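Local structure of queuine lyase ([Clostridium] spiroforme DSM 1552, 6P78) at residues L40-I46 / F93-T99. The protein probably cleaves a C-N bond of queuine as a radical SAM lyase, using a [4Fe-4S] cluster and S-adenosylmethionine. Sequence-based numbering, arbitrary orientation.
Sequences LKSRPCI and FELPDET. With SF4 (iron/sulfur cluster), chain B.
Glu-94 sets CG beside its own backbone N (chi1 -72°) and then bends at chi2 (139°), which carries its carboxylate to the backbone of Cys-45 and Ile-46, at the first cysteine of the CX4CX2C cluster-binding motif of the radical SAM core. This loop follows strand 35-39, and the case is consistent with a second-shell acid steadying a metal-binding loop. Glu-94 OE2 accepts Ile-46 N at 3.1 Å, from above the carboxylate plane and 62° out of it, and also pairs with the hydroxyl of Tyr-123. OE1 takes the amide of Ser-91 and a water that in turn bonds to Ser-42 OG and donates to the carbonyl of Arg-43, so both oxygens of the buried carboxylate are held; Asn-88 is a further partner of that serine hydroxyl.

The backbone of Glu-94 contributes too, its O receiving Arg-43 N at 3.3 Å and also the side-chain amide of Gln-63. Glu-94 CG lies 3.8 Å above one face of the Arg-43 guanidinium, toward its rim; a second water, at the guanidinium edge, links NE to the carbonyls of Phe-93 and Leu-95. Farther along, Leu-95 CD2 packs on Leu-40 CB at 3.8 Å, while CD1 of Leu-40 meets CG2 of Thr-99 in helix 97-109. One residue before the Ile-46 amide, Cys-45 SG binds iron FE1 of the cluster at 2.4 Å.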
loop_
_atom_site.group_PDB
_atom_site.type_symbol
_atom_site.label_atom_id
_atom_site.label_comp_id
_atom_site.label_asym_id
_atom_site.label_seq_id
_atom_site.Cartn_x
_atom_site.Cartn_y
_atom_site.Cartn_z
ATOM N N LEU A 40 0.869 -8.391 7.959
ATOM C CA LEU A 40 1.317 -9.779 8.032
ATOM C C LEU A 40 2.775 -9.881 7.588
ATOM O O LEU A 40 3.320 -8.947 6.993
ATOM C CB LEU A 40 0.436 -10.657 7.144
ATOM C CG LEU A 40 -1.058 -10.582 7.438
ATOM C CD1 LEU A 40 -1.799 -11.571 6.565
ATOM C CD2 LEU A 40 -1.261 -10.932 8.929
ATOM N N LYS A 41 3.405 -11.027 7.893
ATOM C CA LYS A 41 4.807 -11.282 7.567
ATOM C C LYS A 41 4.917 -12.109 6.292
ATOM O O LYS A 41 4.142 -13.049 6.087
ATOM C CB LYS A 41 5.510 -12.023 8.716
ATOM C CG LYS A 41 5.754 -11.164 9.961
ATOM C CD LYS A 41 6.723 -11.834 10.940
ATOM C CE LYS A 41 8.159 -11.822 10.436
ATOM N NZ LYS A 41 8.872 -10.562 10.821
ATOM N N SER A 42 5.905 -11.769 5.445
ATOM C CA SER A 42 6.111 -12.440 4.167
ATOM C C SER A 42 7.601 -12.664 3.924
ATOM O O SER A 42 8.451 -12.066 4.583
ATOM C CB SER A 42 5.517 -11.634 2.993
ATOM O OG SER A 42 5.887 -10.267 3.034
ATOM N N ARG A 43 7.905 -13.536 2.963
ATOM C CA ARG A 43 9.283 -13.737 2.518
ATOM C C ARG A 43 9.813 -12.466 1.838
ATOM O O ARG A 43 9.035 -11.578 1.477
ATOM C CB ARG A 43 9.354 -14.930 1.563
ATOM C CG ARG A 43 8.595 -14.743 0.249
ATOM C CD ARG A 43 8.690 -15.998 -0.629
ATOM N NE ARG A 43 7.717 -15.975 -1.718
ATOM C CZ ARG A 43 7.896 -15.317 -2.859
ATOM N NH1 ARG A 43 9.014 -14.641 -3.070
ATOM N NH2 ARG A 43 6.961 -15.344 -3.792
ATOM N N PRO A 44 11.134 -12.355 1.648
ATOM C CA PRO A 44 11.706 -11.096 1.157
ATOM C C PRO A 44 11.012 -10.535 -0.080
ATOM O O PRO A 44 10.647 -11.257 -1.009
ATOM C CB PRO A 44 13.157 -11.477 0.855
ATOM C CG PRO A 44 13.463 -12.489 1.907
ATOM C CD PRO A 44 12.189 -13.269 2.123
ATOM N N CYS A 45 10.816 -9.226 -0.066
ATOM C CA CYS A 45 10.295 -8.505 -1.227
ATOM C C CYS A 45 11.106 -8.846 -2.480
ATOM O O CYS A 45 12.341 -8.861 -2.448
ATOM C CB CYS A 45 10.351 -7.017 -0.924
ATOM S SG CYS A 45 9.851 -6.004 -2.312
ATOM N N ILE A 46 10.412 -9.165 -3.579
ATOM C CA ILE A 46 11.138 -9.680 -4.735
ATOM C C ILE A 46 11.982 -8.588 -5.359
ATOM O O ILE A 46 12.967 -8.873 -6.050
ATOM C CB ILE A 46 10.180 -10.303 -5.766
ATOM C CG1 ILE A 46 9.097 -9.303 -6.166
ATOM C CG2 ILE A 46 9.614 -11.612 -5.221
ATOM C CD1 ILE A 46 9.305 -8.669 -7.521
ATOM N N PHE A 93 1.597 -11.487 -2.938
ATOM C CA PHE A 93 2.027 -12.784 -3.449
ATOM C C PHE A 93 3.186 -13.381 -2.665
ATOM O O PHE A 93 3.441 -14.580 -2.799
ATOM C CB PHE A 93 2.389 -12.658 -4.944
ATOM C CG PHE A 93 1.248 -12.144 -5.773
ATOM C CD1 PHE A 93 0.232 -13.000 -6.184
ATOM C CD2 PHE A 93 1.156 -10.798 -6.099
ATOM C CE1 PHE A 93 -0.846 -12.533 -6.926
ATOM C CE2 PHE A 93 0.069 -10.312 -6.820
ATOM C CZ PHE A 93 -0.929 -11.176 -7.246
ATOM N N GLU A 94 3.862 -12.601 -1.830
ATOM C CA GLU A 94 4.981 -13.102 -1.046
ATOM C C GLU A 94 4.521 -13.691 0.283
ATOM O O GLU A 94 5.345 -14.208 1.033
ATOM C CB GLU A 94 6.003 -11.987 -0.812
ATOM C CG GLU A 94 6.761 -11.659 -2.104
ATOM C CD GLU A 94 6.988 -10.176 -2.336
ATOM O OE1 GLU A 94 6.742 -9.376 -1.427
ATOM O OE2 GLU A 94 7.425 -9.817 -3.447
ATOM N N LEU A 95 3.234 -13.619 0.576
ATOM C CA LEU A 95 2.726 -14.266 1.782
ATOM C C LEU A 95 2.857 -15.779 1.659
ATOM O O LEU A 95 2.863 -16.322 0.556
ATOM C CB LEU A 95 1.265 -13.901 2.010
ATOM C CG LEU A 95 1.030 -12.450 2.401
ATOM C CD1 LEU A 95 -0.444 -12.125 2.301
ATOM C CD2 LEU A 95 1.566 -12.196 3.805
ATOM N N PRO A 96 2.981 -16.482 2.789
ATOM C CA PRO A 96 2.971 -17.945 2.748
ATOM C C PRO A 96 1.729 -18.431 2.013
ATOM O O PRO A 96 0.667 -17.801 2.057
ATOM C CB PRO A 96 2.938 -18.349 4.231
ATOM C CG PRO A 96 3.512 -17.170 4.966
ATOM C CD PRO A 96 3.205 -15.941 4.139
ATOM N N ASP A 97 1.868 -19.565 1.321
ATOM C CA ASP A 97 0.704 -20.108 0.635
ATOM C C ASP A 97 -0.418 -20.410 1.618
ATOM O O ASP A 97 -1.589 -20.193 1.301
ATOM C CB ASP A 97 1.087 -21.361 -0.153
ATOM C CG ASP A 97 1.902 -21.036 -1.404
ATOM O OD1 ASP A 97 1.309 -20.610 -2.425
ATOM O OD2 ASP A 97 3.141 -21.207 -1.366
ATOM N N GLU A 98 -0.071 -20.853 2.831
ATOM C CA GLU A 98 -1.084 -21.167 3.835
ATOM C C GLU A 98 -1.758 -19.903 4.352
ATOM O O GLU A 98 -2.946 -19.935 4.690
ATOM C CB GLU A 98 -0.467 -21.953 5.001
ATOM C CG GLU A 98 0.194 -23.278 4.615
ATOM C CD GLU A 98 1.542 -23.104 3.903
ATOM O OE1 GLU A 98 1.896 -23.989 3.085
ATOM O OE2 GLU A 98 2.235 -22.083 4.139
ATOM N N THR A 99 -1.028 -18.781 4.416
ATOM C CA THR A 99 -1.656 -17.531 4.814
ATOM C C THR A 99 -2.647 -17.082 3.756
ATOM O O THR A 99 -3.767 -16.679 4.081
ATOM C CB THR A 99 -0.599 -16.443 5.057
ATOM O OG1 THR A 99 0.292 -16.855 6.107
ATOM C CG2 THR A 99 -1.263 -15.126 5.440
HETATM FE FE1 SF4 B . 9.709 -3.710 -1.594
HETATM FE FE2 SF4 B . 7.613 -1.982 -1.956
HETATM FE FE3 SF4 B . 10.116 -1.251 -2.583
HETATM FE FE4 SF4 B . 9.595 -1.597 -0.035
HETATM S S1 SF4 B . 8.581 -0.005 -1.370
HETATM S S2 SF4 B . 11.462 -2.401 -1.109
HETATM S S3 SF4 B . 8.081 -3.270 -0.045
HETATM S S4 SF4 B . 8.951 -2.834 -3.582
HETATM O O HOH W 1 7.520 -9.371 1.287
HETATM O O HOH W 2 5.049 -16.939 -1.306
#